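Local structure of glycosylation Associate Protein 1 (6OYC) at residues Y16-L21 and N54-L59; V190-K195 and L203-I208; N250-V255 and A277-R282; R316-Y321 and N347-T352. The protein forms a complex with its partner proteins Gap2 and Gap3 and, as a member of an accessory Sec system family, probably takes part in glycosylation and secretion of exported proteins. All coordinates share one frame; numbering follows the deposited sequence.

Contact 1. Residues Y16-L21 and N54-L59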
loop_
_atom_site.group_PDB
_atom_site.type_symbol
_atom_site.label_atom_id
_atom_site.label_comp_id
_atom_site.label_asym_id
_atom_site.label_seq_id
_atom_site.Cartn_x
_atom_site.Cartn_y
_atom_site.Cartn_z
ATOM N N TYR A 16 -0.642 -11.100 -11.110
ATOM C CA TYR A 16 -1.972 -10.572 -11.365
ATOM C C TYR A 16 -2.140 -9.181 -10.730
ATOM O O TYR A 16 -1.215 -8.618 -10.142
ATOM C CB TYR A 16 -3.031 -11.563 -10.848
ATOM C CG TYR A 16 -4.444 -11.314 -11.355
ATOM C CD1 TYR A 16 -4.721 -11.305 -12.720
ATOM C CD2 TYR A 16 -5.491 -11.064 -10.472
ATOM C CE1 TYR A 16 -6.001 -11.066 -13.198
ATOM C CE2 TYR A 16 -6.778 -10.836 -10.940
ATOM C CZ TYR A 16 -7.016 -10.844 -12.310
ATOM O OH TYR A 16 -8.262 -10.611 -12.794
ATOM N N ASP A 17 -3.347 -8.621 -10.886
ATOM C CA ASP A 17 -3.701 -7.309 -10.355
ATOM C C ASP A 17 -3.636 -7.318 -8.828
ATOM O O ASP A 17 -4.150 -8.234 -8.182
ATOM C CB ASP A 17 -5.125 -6.953 -10.844
ATOM C CG ASP A 17 -5.572 -5.499 -10.529
ATOM O OD1 ASP A 17 -4.770 -4.655 -10.057
ATOM O OD2 ASP A 17 -6.771 -5.213 -10.793
ATOM N N ASN A 18 -3.016 -6.294 -8.243
ATOM C CA ASN A 18 -3.012 -6.155 -6.787
ATOM C C ASN A 18 -4.184 -5.333 -6.268
ATOM O O ASN A 18 -4.284 -5.122 -5.058
ATOM C CB ASN A 18 -1.694 -5.526 -6.294
ATOM C CG ASN A 18 -1.576 -4.038 -6.630
ATOM O OD1 ASN A 18 -2.267 -3.528 -7.511
ATOM N ND2 ASN A 18 -0.694 -3.332 -5.917
ATOM N N ASN A 19 -5.065 -4.851 -7.141
ATOM C CA ASN A 19 -6.119 -3.963 -6.679
ATOM C C ASN A 19 -7.035 -4.691 -5.697
ATOM O O ASN A 19 -7.115 -5.924 -5.672
ATOM C CB ASN A 19 -6.917 -3.401 -7.861
ATOM C CG ASN A 19 -7.609 -2.073 -7.520
ATOM O OD1 ASN A 19 -7.328 -1.475 -6.486
ATOM N ND2 ASN A 19 -8.510 -1.614 -8.387
ATOM N N TYR A 20 -7.686 -3.905 -4.849
ATOM C CA TYR A 20 -8.546 -4.396 -3.780
ATOM C C TYR A 20 -9.901 -3.704 -3.881
ATOM O O TYR A 20 -10.026 -2.631 -4.471
ATOM C CB TYR A 20 -7.906 -4.114 -2.418
ATOM C CG TYR A 20 -7.337 -2.709 -2.364
ATOM C CD1 TYR A 20 -8.173 -1.598 -2.185
ATOM C CD2 TYR A 20 -5.966 -2.481 -2.518
ATOM C CE1 TYR A 20 -7.656 -0.305 -2.158
ATOM C CE2 TYR A 20 -5.441 -1.191 -2.483
ATOM C CZ TYR A 20 -6.283 -0.110 -2.309
ATOM O OH TYR A 20 -5.743 1.161 -2.283
ATOM N N LEU A 21 -10.922 -4.313 -3.299
ATOM C CA LEU A 21 -12.206 -3.621 -3.213
ATOM C C LEU A 21 -12.067 -2.356 -2.371
ATOM O O LEU A 21 -11.363 -2.339 -1.354
ATOM C CB LEU A 21 -13.263 -4.545 -2.609
ATOM C CG LEU A 21 -13.329 -5.917 -3.284
ATOM C CD1 LEU A 21 -14.382 -6.810 -2.597
ATOM C CD2 LEU A 21 -13.622 -5.743 -4.761
ATOM N N ASN A 54 3.939 -7.204 -13.292
ATOM C CA ASN A 54 2.662 -7.891 -13.156
ATOM C C ASN A 54 1.550 -7.096 -13.821
ATOM O O ASN A 54 1.707 -5.932 -14.187
ATOM C CB ASN A 54 2.321 -8.135 -11.682
ATOM C CG ASN A 54 2.223 -6.847 -10.880
ATOM O OD1 ASN A 54 3.123 -6.011 -10.912
ATOM N ND2 ASN A 54 1.127 -6.686 -10.162
ATOM N N TYR A 55 0.409 -7.761 -13.974
ATOM C CA TYR A 55 -0.780 -7.170 -14.585
ATOM C C TYR A 55 -1.353 -6.072 -13.676
ATOM O O TYR A 55 -1.709 -6.333 -12.520
ATOM C CB TYR A 55 -1.792 -8.294 -14.817
ATOM C CG TYR A 55 -3.110 -7.927 -15.462
ATOM C CD1 TYR A 55 -3.158 -7.254 -16.684
ATOM C CD2 TYR A 55 -4.312 -8.271 -14.856
ATOM C CE1 TYR A 55 -4.362 -6.940 -17.275
ATOM C CE2 TYR A 55 -5.518 -7.978 -15.443
ATOM C CZ TYR A 55 -5.537 -7.305 -16.645
ATOM O OH TYR A 55 -6.735 -7.001 -17.229
ATOM N N MET A 56 -1.438 -4.839 -14.175
ATOM C CA MET A 56 -1.867 -3.704 -13.347
ATOM C C MET A 56 -2.840 -2.796 -14.102
ATOM O O MET A 56 -2.510 -1.659 -14.462
ATOM C CB MET A 56 -0.642 -2.917 -12.865
ATOM C CG MET A 56 0.162 -3.642 -11.794
ATOM S SD MET A 56 -0.752 -3.564 -10.246
ATOM C CE MET A 56 -0.066 -2.050 -9.551
ATOM N N PRO A 57 -4.070 -3.260 -14.331
ATOM C CA PRO A 57 -5.040 -2.426 -15.078
ATOM C C PRO A 57 -5.383 -1.114 -14.381
ATOM O O PRO A 57 -5.879 -0.187 -15.036
ATOM C CB PRO A 57 -6.268 -3.336 -15.195
ATOM C CG PRO A 57 -6.109 -4.332 -14.061
ATOM C CD PRO A 57 -4.646 -4.552 -13.918
ATOM N N ASN A 58 -5.119 -0.995 -13.081
ATOM C CA ASN A 58 -5.385 0.228 -12.334
ATOM C C ASN A 58 -4.111 1.001 -12.028
ATOM O O ASN A 58 -4.058 1.748 -11.047
ATOM C CB ASN A 58 -6.125 -0.086 -11.035
ATOM C CG ASN A 58 -7.157 0.936 -10.728
ATOM O OD1 ASN A 58 -7.953 1.300 -11.598
ATOM N ND2 ASN A 58 -7.142 1.457 -9.491
ATOM N N LEU A 59 -3.081 0.838 -12.866
ATOM C CA LEU A 59 -1.754 1.345 -12.531
ATOM C C LEU A 59 -1.733 2.868 -12.465
ATOM O O LEU A 59 -1.045 3.449 -11.613
ATOM C CB LEU A 59 -0.737 0.832 -13.547
ATOM C CG LEU A 59 0.709 1.307 -13.400
ATOM C CD1 LEU A 59 1.240 1.013 -12.010
ATOM C CD2 LEU A 59 1.597 0.639 -14.463
HETATM O O HOH W 1 -3.784 -2.379 -11.061
HETATM O O HOH W 2 -5.438 0.526 -7.039
#
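Asp17 reaches over to the ring of Pro57, and its side chain is the one to follow. CG stands anti to the backbone N (chi1 -172°). CB passes Tyr55 O and Pro57 CD at 3.9 Å each; it also sits above one face of the Tyr16 ring, offset toward its rim. CG then comes to 3.6 Å from Pro57 CD, and OD2 lies 3.4 Å from Pro57 CG. The other oxygen does the polar work. OD1 takes the N-H of Asn19 from above the carboxylate plane, closing an Asx turn, and also accepts from a water that in turn accepts from Asn58 N. A second water runs from Asn19 OD1 to Asn58 ND2, while Asn58 OD1 is bonded to Asn130.

Upstream, Asn54 ND2 gives a nearly straight bond of 3.0 Å to Tyr16 O (172° at the hydrogen). The Tyr16 and Tyr55 side chains lie side by side and point the same way, with Tyr16 CE1 3.7 Å from Tyr55 CD2 and the planes at 33°. Pro57 CD covers the centre of one face of the Tyr55 ring. Both hydroxyls bond farther off, Tyr16 OH to Gln168 and Tyr55 OH to Ser155. Most of the polar linkage between these two loops thus runs through water, with a single direct hydrogen bond, from the Asn54 side-chain amide.

Contact 2. Residues V190-K195 and L203-I208; sequences VEINPK and LSYSDI
Ile192 meets Tyr205 at the edge of its ring: with CG1 anti to the carbonyl carbon (chi1 -55°), that atom lies in the ring plane, 3.6 Å from CE1, and CD1 follows at 4.0 Å. This is the tight side of the contact. Val190 sits on the same face as Tyr205, with its CB 4.2 Å from Tyr205 CB, while its CG2 reaches forward to Ile208, 3.9 Å from CD1. Met179 of the neighbouring strand and Leu211 of helix 208-223 add to the packing around Ile192. The tyrosine hydroxyl bonds outside this pair, to Glu214 and to the backbone N of Lys202.

Three backbone bonds hold the strands together. Val190 and Tyr205 exchange two, Val190 N to Tyr205 O at 3.0 Å and Tyr205 N to Val190 O at 2.9 Å; Ile192 N reaches Leu203 O at 2.9 Å.

The other face is much looser. Glu191 and Ser204 form the non-hydrogen-bonded pair there and bury little against each other; the Glu191 carboxylate turns to His189 instead. Toward the loop, Leu203 is exposed, yet its CD1 still rests 3.7 Å from Pro194 CA. Around Pro194, Asn193 OD1 accepts from Lys195 N in an Asx turn. At the far end Asp207 caps the start of helix 208-223. The whole is a short antiparallel beta hairpin with a long connection, finishing the edge of the large antiparallel sheet.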
loop_
_atom_site.group_PDB
_atom_site.type_symbol
_atom_site.label_atom_id
_atom_site.label_comp_id
_atom_site.label_asym_id
_atom_site.label_seq_id
_atom_site.Cartn_x
_atom_site.Cartn_y
_atom_site.Cartn_z
ATOM N N VAL A 190 -0.213 -20.569 -20.956
ATOM C CA VAL A 190 -0.616 -19.359 -21.660
ATOM C C VAL A 190 -0.592 -19.637 -23.162
ATOM O O VAL A 190 0.405 -20.155 -23.680
ATOM C CB VAL A 190 0.315 -18.183 -21.294
ATOM C CG1 VAL A 190 -0.074 -16.889 -22.031
ATOM C CG2 VAL A 190 0.318 -17.946 -19.790
ATOM N N GLU A 191 -1.677 -19.280 -23.860
ATOM C CA GLU A 191 -1.776 -19.413 -25.314
ATOM C C GLU A 191 -1.802 -18.026 -25.945
ATOM O O GLU A 191 -2.710 -17.233 -25.678
ATOM C CB GLU A 191 -3.024 -20.196 -25.735
ATOM C CG GLU A 191 -3.018 -21.682 -25.359
ATOM C CD GLU A 191 -4.405 -22.351 -25.464
ATOM O OE1 GLU A 191 -5.334 -21.718 -26.024
ATOM O OE2 GLU A 191 -4.563 -23.517 -24.991
ATOM N N ILE A 192 -0.834 -17.761 -26.806
ATOM C CA ILE A 192 -0.775 -16.533 -27.585
ATOM C C ILE A 192 -1.704 -16.634 -28.793
ATOM O O ILE A 192 -1.763 -17.671 -29.459
ATOM C CB ILE A 192 0.677 -16.283 -28.026
ATOM C CG1 ILE A 192 1.617 -16.264 -26.801
ATOM C CG2 ILE A 192 0.767 -15.058 -28.910
ATOM C CD1 ILE A 192 1.336 -15.133 -25.818
ATOM N N ASN A 193 -2.427 -15.555 -29.088
ATOM C CA ASN A 193 -3.143 -15.412 -30.350
ATOM C C ASN A 193 -2.194 -15.653 -31.528
ATOM O O ASN A 193 -1.254 -14.870 -31.724
ATOM C CB ASN A 193 -3.747 -14.014 -30.468
ATOM C CG ASN A 193 -4.615 -13.850 -31.718
ATOM O OD1 ASN A 193 -4.453 -14.574 -32.704
ATOM N ND2 ASN A 193 -5.554 -12.897 -31.673
ATOM N N PRO A 194 -2.447 -16.666 -32.362
ATOM C CA PRO A 194 -1.493 -16.990 -33.443
ATOM C C PRO A 194 -1.234 -15.832 -34.389
ATOM O O PRO A 194 -0.139 -15.746 -34.966
ATOM C CB PRO A 194 -2.159 -18.166 -34.169
ATOM C CG PRO A 194 -3.162 -18.722 -33.174
ATOM C CD PRO A 194 -3.615 -17.564 -32.334
ATOM N N LYS A 195 -2.201 -14.920 -34.543
ATOM C CA LYS A 195 -1.988 -13.741 -35.373
ATOM C C LYS A 195 -1.009 -12.751 -34.767
ATOM O O LYS A 195 -0.617 -11.801 -35.449
ATOM C CB LYS A 195 -3.315 -13.047 -35.638
ATOM C CG LYS A 195 -4.195 -13.847 -36.570
ATOM C CD LYS A 195 -5.632 -13.394 -36.477
ATOM C CE LYS A 195 -6.168 -13.137 -37.875
ATOM N NZ LYS A 195 -5.954 -14.335 -38.742
ATOM N N LEU A 203 4.374 -19.710 -29.055
ATOM C CA LEU A 203 2.919 -19.662 -29.146
ATOM C C LEU A 203 2.253 -20.128 -27.864
ATOM O O LEU A 203 1.102 -19.766 -27.599
ATOM C CB LEU A 203 2.434 -20.538 -30.316
ATOM C CG LEU A 203 1.067 -20.217 -30.920
ATOM C CD1 LEU A 203 1.059 -18.817 -31.538
ATOM C CD2 LEU A 203 0.670 -21.268 -31.947
ATOM N N SER A 204 2.967 -20.894 -27.054
ATOM C CA SER A 204 2.395 -21.528 -25.883
ATOM C C SER A 204 3.461 -21.523 -24.795
ATOM O O SER A 204 4.553 -22.053 -25.006
ATOM C CB SER A 204 1.947 -22.950 -26.233
ATOM O OG SER A 204 2.104 -23.828 -25.129
ATOM N N TYR A 205 3.166 -20.914 -23.648
ATOM C CA TYR A 205 4.108 -20.840 -22.536
ATOM C C TYR A 205 3.639 -21.732 -21.393
ATOM O O TYR A 205 2.441 -21.956 -21.217
ATOM C CB TYR A 205 4.271 -19.395 -22.056
ATOM C CG TYR A 205 4.894 -18.493 -23.094
ATOM C CD1 TYR A 205 4.137 -17.972 -24.147
ATOM C CD2 TYR A 205 6.240 -18.168 -23.030
ATOM C CE1 TYR A 205 4.730 -17.140 -25.122
ATOM C CE2 TYR A 205 6.834 -17.350 -23.968
ATOM C CZ TYR A 205 6.082 -16.838 -25.018
ATOM O OH TYR A 205 6.708 -16.011 -25.938
ATOM N N SER A 206 4.592 -22.258 -20.615
ATOM C CA SER A 206 4.198 -23.159 -19.533
ATOM C C SER A 206 3.468 -22.418 -18.410
ATOM O O SER A 206 2.615 -23.008 -17.738
ATOM C CB SER A 206 5.417 -23.904 -18.993
ATOM O OG SER A 206 6.394 -22.990 -18.559
ATOM N N ASP A 207 3.786 -21.142 -18.184
ATOM C CA ASP A 207 3.035 -20.316 -17.241
ATOM C C ASP A 207 3.277 -18.850 -17.587
ATOM O O ASP A 207 4.083 -18.528 -18.463
ATOM C CB ASP A 207 3.410 -20.620 -15.789
ATOM C CG ASP A 207 4.905 -20.518 -15.528
ATOM O OD1 ASP A 207 5.595 -19.652 -16.123
ATOM O OD2 ASP A 207 5.393 -21.303 -14.697
ATOM N N ILE A 208 2.567 -17.962 -16.882
ATOM C CA ILE A 208 2.634 -16.539 -17.208
ATOM C C ILE A 208 4.026 -15.980 -16.917
ATOM O O ILE A 208 4.490 -15.066 -17.605
ATOM C CB ILE A 208 1.514 -15.777 -16.456
ATOM C CG1 ILE A 208 1.240 -14.403 -17.076
ATOM C CG2 ILE A 208 1.855 -15.582 -14.992
ATOM C CD1 ILE A 208 1.187 -14.387 -18.553
#

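Contact 3. Residues N250-V255 and A277-R282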
loop_
_atom_site.group_PDB
_atom_site.type_symbol
_atom_site.label_atom_id
_atom_site.label_comp_id
_atom_site.label_asym_id
_atom_site.label_seq_id
_atom_site.Cartn_x
_atom_site.Cartn_y
_atom_site.Cartn_z
ATOM N N ASN A 250 24.577 -1.461 -13.365
ATOM C CA ASN A 250 24.669 -1.422 -11.913
ATOM C C ASN A 250 23.375 -1.893 -11.268
ATOM O O ASN A 250 22.283 -1.766 -11.833
ATOM C CB ASN A 250 24.997 -0.018 -11.423
ATOM C CG ASN A 250 26.384 0.396 -11.803
ATOM O OD1 ASN A 250 27.348 -0.269 -11.436
ATOM N ND2 ASN A 250 26.498 1.460 -12.595
ATOM N N LEU A 251 23.505 -2.398 -10.048
ATOM C CA LEU A 251 22.397 -3.048 -9.372
ATOM C C LEU A 251 22.358 -2.609 -7.920
ATOM O O LEU A 251 23.383 -2.657 -7.230
ATOM C CB LEU A 251 22.531 -4.572 -9.469
ATOM C CG LEU A 251 21.485 -5.409 -8.717
ATOM C CD1 LEU A 251 20.084 -5.159 -9.259
ATOM C CD2 LEU A 251 21.839 -6.875 -8.822
ATOM N N ILE A 252 21.178 -2.193 -7.464
ATOM C CA ILE A 252 20.896 -1.934 -6.053
ATOM C C ILE A 252 19.720 -2.812 -5.623
ATOM O O ILE A 252 18.658 -2.802 -6.262
ATOM C CB ILE A 252 20.586 -0.448 -5.787
ATOM C CG1 ILE A 252 21.806 0.427 -6.084
ATOM C CG2 ILE A 252 20.140 -0.233 -4.342
ATOM C CD1 ILE A 252 21.443 1.875 -6.307
ATOM N N LEU A 253 19.909 -3.568 -4.548
ATOM C CA LEU A 253 18.849 -4.389 -3.979
ATOM C C LEU A 253 18.197 -3.642 -2.823
ATOM O O LEU A 253 18.898 -3.144 -1.936
ATOM C CB LEU A 253 19.406 -5.720 -3.483
ATOM C CG LEU A 253 19.672 -6.805 -4.514
ATOM C CD1 LEU A 253 20.287 -8.037 -3.829
ATOM C CD2 LEU A 253 18.359 -7.167 -5.205
ATOM N N SER A 254 16.865 -3.587 -2.807
ATOM C CA SER A 254 16.133 -2.901 -1.743
ATOM C C SER A 254 15.403 -3.925 -0.880
ATOM O O SER A 254 14.554 -4.674 -1.375
ATOM C CB SER A 254 15.144 -1.876 -2.306
ATOM O OG SER A 254 14.444 -1.227 -1.243
ATOM N N VAL A 255 15.729 -3.944 0.404
ATOM C CA VAL A 255 15.158 -4.872 1.369
ATOM C C VAL A 255 14.162 -4.093 2.237
ATOM O O VAL A 255 14.517 -3.075 2.845
ATOM C CB VAL A 255 16.262 -5.526 2.220
ATOM C CG1 VAL A 255 15.670 -6.252 3.443
ATOM C CG2 VAL A 255 17.099 -6.462 1.383
ATOM N N ALA A 277 25.067 -2.172 -4.261
ATOM C CA ALA A 277 24.714 -1.642 -2.944
ATOM C C ALA A 277 23.378 -2.233 -2.511
ATOM O O ALA A 277 22.581 -2.696 -3.336
ATOM C CB ALA A 277 24.644 -0.109 -2.935
ATOM N N ILE A 278 23.150 -2.225 -1.196
ATOM C CA ILE A 278 21.908 -2.709 -0.611
ATOM C C ILE A 278 21.296 -1.584 0.208
ATOM O O ILE A 278 22.003 -0.902 0.958
ATOM C CB ILE A 278 22.128 -3.964 0.250
ATOM C CG1 ILE A 278 22.676 -5.106 -0.614
ATOM C CG2 ILE A 278 20.829 -4.387 0.904
ATOM C CD1 ILE A 278 23.428 -6.144 0.158
ATOM N N ILE A 279 19.994 -1.375 0.034
ATOM C CA ILE A 279 19.195 -0.455 0.837
ATOM C C ILE A 279 18.280 -1.270 1.736
ATOM O O ILE A 279 17.686 -2.262 1.285
ATOM C CB ILE A 279 18.324 0.472 -0.034
ATOM C CG1 ILE A 279 19.154 1.385 -0.922
ATOM C CG2 ILE A 279 17.379 1.298 0.852
ATOM C CD1 ILE A 279 18.318 2.001 -2.030
ATOM N N CYS A 280 18.115 -0.838 2.986
ATOM C CA CYS A 280 16.953 -1.334 3.712
ATOM C C CYS A 280 16.398 -0.270 4.643
ATOM O O CYS A 280 17.048 0.736 4.954
ATOM C CB CYS A 280 17.244 -2.615 4.497
ATOM S SG CYS A 280 18.666 -2.479 5.484
ATOM N N ASP A 281 15.162 -0.511 5.065
ATOM C CA ASP A 281 14.445 0.391 5.949
ATOM C C ASP A 281 14.784 0.182 7.423
ATOM O O ASP A 281 14.392 1.007 8.253
ATOM C CB ASP A 281 12.931 0.229 5.738
ATOM C CG ASP A 281 12.433 -1.169 6.068
ATOM O OD1 ASP A 281 13.074 -2.159 5.663
ATOM O OD2 ASP A 281 11.397 -1.292 6.753
ATOM N N ARG A 282 15.497 -0.874 7.787
ATOM C CA ARG A 282 15.676 -1.147 9.207
ATOM C C ARG A 282 17.149 -1.279 9.572
ATOM O O ARG A 282 17.948 -1.844 8.814
ATOM C CB ARG A 282 14.902 -2.397 9.614
ATOM C CG ARG A 282 13.398 -2.138 9.754
ATOM C CD ARG A 282 12.736 -3.322 10.398
ATOM N NE ARG A 282 13.303 -3.546 11.720
ATOM C CZ ARG A 282 12.728 -3.131 12.841
ATOM N NH1 ARG A 282 11.566 -2.502 12.773
ATOM N NH2 ARG A 282 13.311 -3.348 14.015
#
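Ile252 and Ile279 come together through their torsions: chi1 of -64° sets Ile252 CG1 anti to the carbonyl carbon, leaving CG2 anti to the backbone N, and Ile279 sends CD1 out anti to CA (chi2 164°). The two methyls meet at 3.7 Å, Ile252 CG2 against Ile279 CD1. Ala277 lies on the same face, its CB 4.3 Å from Ile252 CG1. Ser254 shares this face as well, but its hydroxyl is taken by Asp33 and Gln37 of helix 33-43.

On the reverse face Val255 pairs with Cys280, CB to CB at 3.8 Å, and Leu253 with Ile278. Helix 283-292 packs on Val255, Ile278 and Cys280 there, while helix 269-273 packs on Leu253.

The backbone bonding is uneven. It is firm in the middle, where Leu253 N binds Ala277 O, Leu253 O takes Ile279 N at 2.9 Å, and Val255 N reaches Ile279 O at 2.7 Å. Both ends are slack: Ala277 N to Leu251 O and Asp281 N to Val255 O, at 3.4 and 3.5 Å, are weak bonds. Asp281 turns its carboxylate to Ser257 beyond the strand. The strand axes run 21° apart in the same direction, with apolar side chains packed on both faces. Adjacent parallel strands sandwiched between helices, in a sheet of order 3-2-1-4-5-6-7, mark a Rossmann-like domain, consistent with the GT-B clan.

Contact 4. Residues R316-Y321 and N347-T352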
loop_
_atom_site.group_PDB
_atom_site.type_symbol
_atom_site.label_atom_id
_atom_site.label_comp_id
_atom_site.label_asym_id
_atom_site.label_seq_id
_atom_site.Cartn_x
_atom_site.Cartn_y
_atom_site.Cartn_z
ATOM N N ARG A 316 -7.529 24.788 18.101
ATOM C CA ARG A 316 -7.574 24.783 19.559
ATOM C C ARG A 316 -7.712 23.364 20.103
ATOM O O ARG A 316 -7.148 23.051 21.156
ATOM C CB ARG A 316 -8.714 25.676 20.066
ATOM C CG ARG A 316 -8.927 25.613 21.584
ATOM C CD ARG A 316 -9.994 26.579 22.091
ATOM N NE ARG A 316 -10.964 26.941 21.060
ATOM C CZ ARG A 316 -12.188 27.397 21.310
ATOM N NH1 ARG A 316 -12.603 27.538 22.565
ATOM N NH2 ARG A 316 -13.001 27.710 20.306
ATOM N N ASP A 317 -8.434 22.499 19.393
ATOM C CA ASP A 317 -8.556 21.102 19.789
ATOM C C ASP A 317 -7.178 20.455 19.877
ATOM O O ASP A 317 -6.259 20.797 19.132
ATOM C CB ASP A 317 -9.426 20.346 18.784
ATOM C CG ASP A 317 -10.892 20.734 18.880
ATOM O OD1 ASP A 317 -11.276 21.315 19.914
ATOM O OD2 ASP A 317 -11.662 20.464 17.932
ATOM N N LEU A 318 -7.023 19.538 20.828
ATOM C CA LEU A 318 -5.798 18.743 20.969
ATOM C C LEU A 318 -6.207 17.296 20.685
ATOM O O LEU A 318 -6.571 16.548 21.600
ATOM C CB LEU A 318 -5.166 18.893 22.347
ATOM C CG LEU A 318 -4.612 20.269 22.721
ATOM C CD1 LEU A 318 -4.399 20.355 24.217
ATOM C CD2 LEU A 318 -3.313 20.549 21.995
ATOM N N GLU A 319 -6.175 16.914 19.409
ATOM C CA GLU A 319 -6.803 15.676 18.975
ATOM C C GLU A 319 -5.821 14.514 19.081
ATOM O O GLU A 319 -4.721 14.554 18.502
ATOM C CB GLU A 319 -7.333 15.805 17.551
ATOM C CG GLU A 319 -8.273 14.669 17.164
ATOM C CD GLU A 319 -8.519 14.586 15.663
ATOM O OE1 GLU A 319 -9.007 13.525 15.202
ATOM O OE2 GLU A 319 -8.234 15.580 14.950
ATOM N N ILE A 320 -6.227 13.489 19.828
ATOM C CA ILE A 320 -5.461 12.261 19.999
ATOM C C ILE A 320 -5.994 11.217 19.025
ATOM O O ILE A 320 -7.203 10.945 18.987
ATOM C CB ILE A 320 -5.543 11.743 21.448
ATOM C CG1 ILE A 320 -5.030 12.792 22.435
ATOM C CG2 ILE A 320 -4.774 10.421 21.600
ATOM C CD1 ILE A 320 -4.922 12.287 23.847
ATOM N N TYR A 321 -5.083 10.615 18.268
ATOM C CA TYR A 321 -5.378 9.565 17.294
ATOM C C TYR A 321 -4.982 8.228 17.919
ATOM O O TYR A 321 -3.792 7.916 18.009
ATOM C CB TYR A 321 -4.591 9.860 16.012
ATOM C CG TYR A 321 -4.783 8.971 14.791
ATOM C CD1 TYR A 321 -4.065 7.778 14.644
ATOM C CD2 TYR A 321 -5.602 9.372 13.738
ATOM C CE1 TYR A 321 -4.219 6.989 13.500
ATOM C CE2 TYR A 321 -5.750 8.590 12.595
ATOM C CZ TYR A 321 -5.063 7.398 12.487
ATOM O OH TYR A 321 -5.204 6.613 11.366
ATOM N N ASN A 347 -10.133 20.207 28.850
ATOM C CA ASN A 347 -11.330 20.207 28.013
ATOM C C ASN A 347 -11.027 20.300 26.518
ATOM O O ASN A 347 -11.944 20.109 25.708
ATOM C CB ASN A 347 -12.243 21.371 28.423
ATOM C CG ASN A 347 -11.459 22.602 28.852
ATOM O OD1 ASN A 347 -10.969 23.362 28.016
ATOM N ND2 ASN A 347 -11.335 22.801 30.161
ATOM N N ASP A 348 -9.785 20.596 26.133
ATOM C CA ASP A 348 -9.430 20.698 24.725
ATOM C C ASP A 348 -9.015 19.360 24.115
ATOM O O ASP A 348 -8.983 19.235 22.885
ATOM C CB ASP A 348 -8.316 21.738 24.543
ATOM C CG ASP A 348 -8.819 23.169 24.724
ATOM O OD1 ASP A 348 -10.049 23.380 24.719
ATOM O OD2 ASP A 348 -7.992 24.084 24.884
ATOM N N ILE A 349 -8.725 18.354 24.944
ATOM C CA ILE A 349 -8.348 17.040 24.439
ATOM C C ILE A 349 -9.574 16.336 23.877
ATOM O O ILE A 349 -10.641 16.316 24.504
ATOM C CB ILE A 349 -7.697 16.207 25.549
ATOM C CG1 ILE A 349 -6.327 16.778 25.908
ATOM C CG2 ILE A 349 -7.582 14.761 25.122
ATOM C CD1 ILE A 349 -5.738 16.172 27.146
ATOM N N LYS A 350 -9.432 15.788 22.671
ATOM C CA LYS A 350 -10.424 14.924 22.053
ATOM C C LYS A 350 -9.729 13.642 21.619
ATOM O O LYS A 350 -8.537 13.650 21.304
ATOM C CB LYS A 350 -11.088 15.613 20.864
ATOM C CG LYS A 350 -11.687 16.971 21.223
ATOM C CD LYS A 350 -12.535 17.533 20.092
ATOM C CE LYS A 350 -13.262 18.810 20.505
ATOM N NZ LYS A 350 -13.980 19.422 19.347
ATOM N N VAL A 351 -10.461 12.531 21.615
ATOM C CA VAL A 351 -9.873 11.244 21.259
ATOM C C VAL A 351 -10.616 10.669 20.059
ATOM O O VAL A 351 -11.840 10.490 20.098
ATOM C CB VAL A 351 -9.879 10.252 22.437
ATOM C CG1 VAL A 351 -9.289 8.889 21.991
ATOM C CG2 VAL A 351 -9.094 10.813 23.625
ATOM N N THR A 352 -9.878 10.383 18.996
ATOM C CA THR A 352 -10.398 9.602 17.877
ATOM C C THR A 352 -9.859 8.182 17.981
ATOM O O THR A 352 -8.654 7.955 17.801
ATOM C CB THR A 352 -10.002 10.200 16.532
ATOM O OG1 THR A 352 -10.422 11.562 16.465
ATOM C CG2 THR A 352 -10.632 9.393 15.396
#
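Lys350 stretches out, fully extended beyond CG, to lay its end across the carboxylate of Asp317. CE comes to 3.3 Å from Asp317 OD1, and NZ makes a salt bridge of 2.9 Å to OD2, reaching it from above the carboxylate plane. On the same face of the sheet Thr352 OG1 donates to Glu319 OE1 at 2.7 Å, on the anti side of that oxygen. OE1 also forms a salt bridge with Arg420, so two donors converge on one oxygen.

The opposite face is apolar: Ile320 CD1 rests 3.8 Å from Ile349 CG2. Between the faces, Leu318 and Ile320 each donate to and accept from the second strand, the shortest of these bonds being 2.7 Å for Ile320 N to Lys350 O and Thr352 N to Ile320 O. The pair belongs to a beta-alpha-beta unit whose helix 329-344 packs on Ile349 and Val351; strands 426-428 and 406-409 flank it, and helix 414-420 packs on Tyr321.

Contacts 1 and 3 belong to the same parallel-sheet domain: the loops of contact 1 follow strands 2-5 and 48-52, and contact 3 pairs two later strands of that sheet, with centres 25 Å apart. Contact 2 ends the antiparallel sheet, whose strands 131-138 and 141-148 touch contact 1; the nearest atoms of contacts 1 and 2 are about 6 Å apart, and Ile208 packs on Trp15 just before contact 1. Contact 4 lies in a second parallel sheet, its centre 40 Å from that of contact 3 and 59 Å from that of contact 2, consistent with the two-domain GT-B layout. A glycerol, probably from crystallisation, sits beside Asn18 of contact 1.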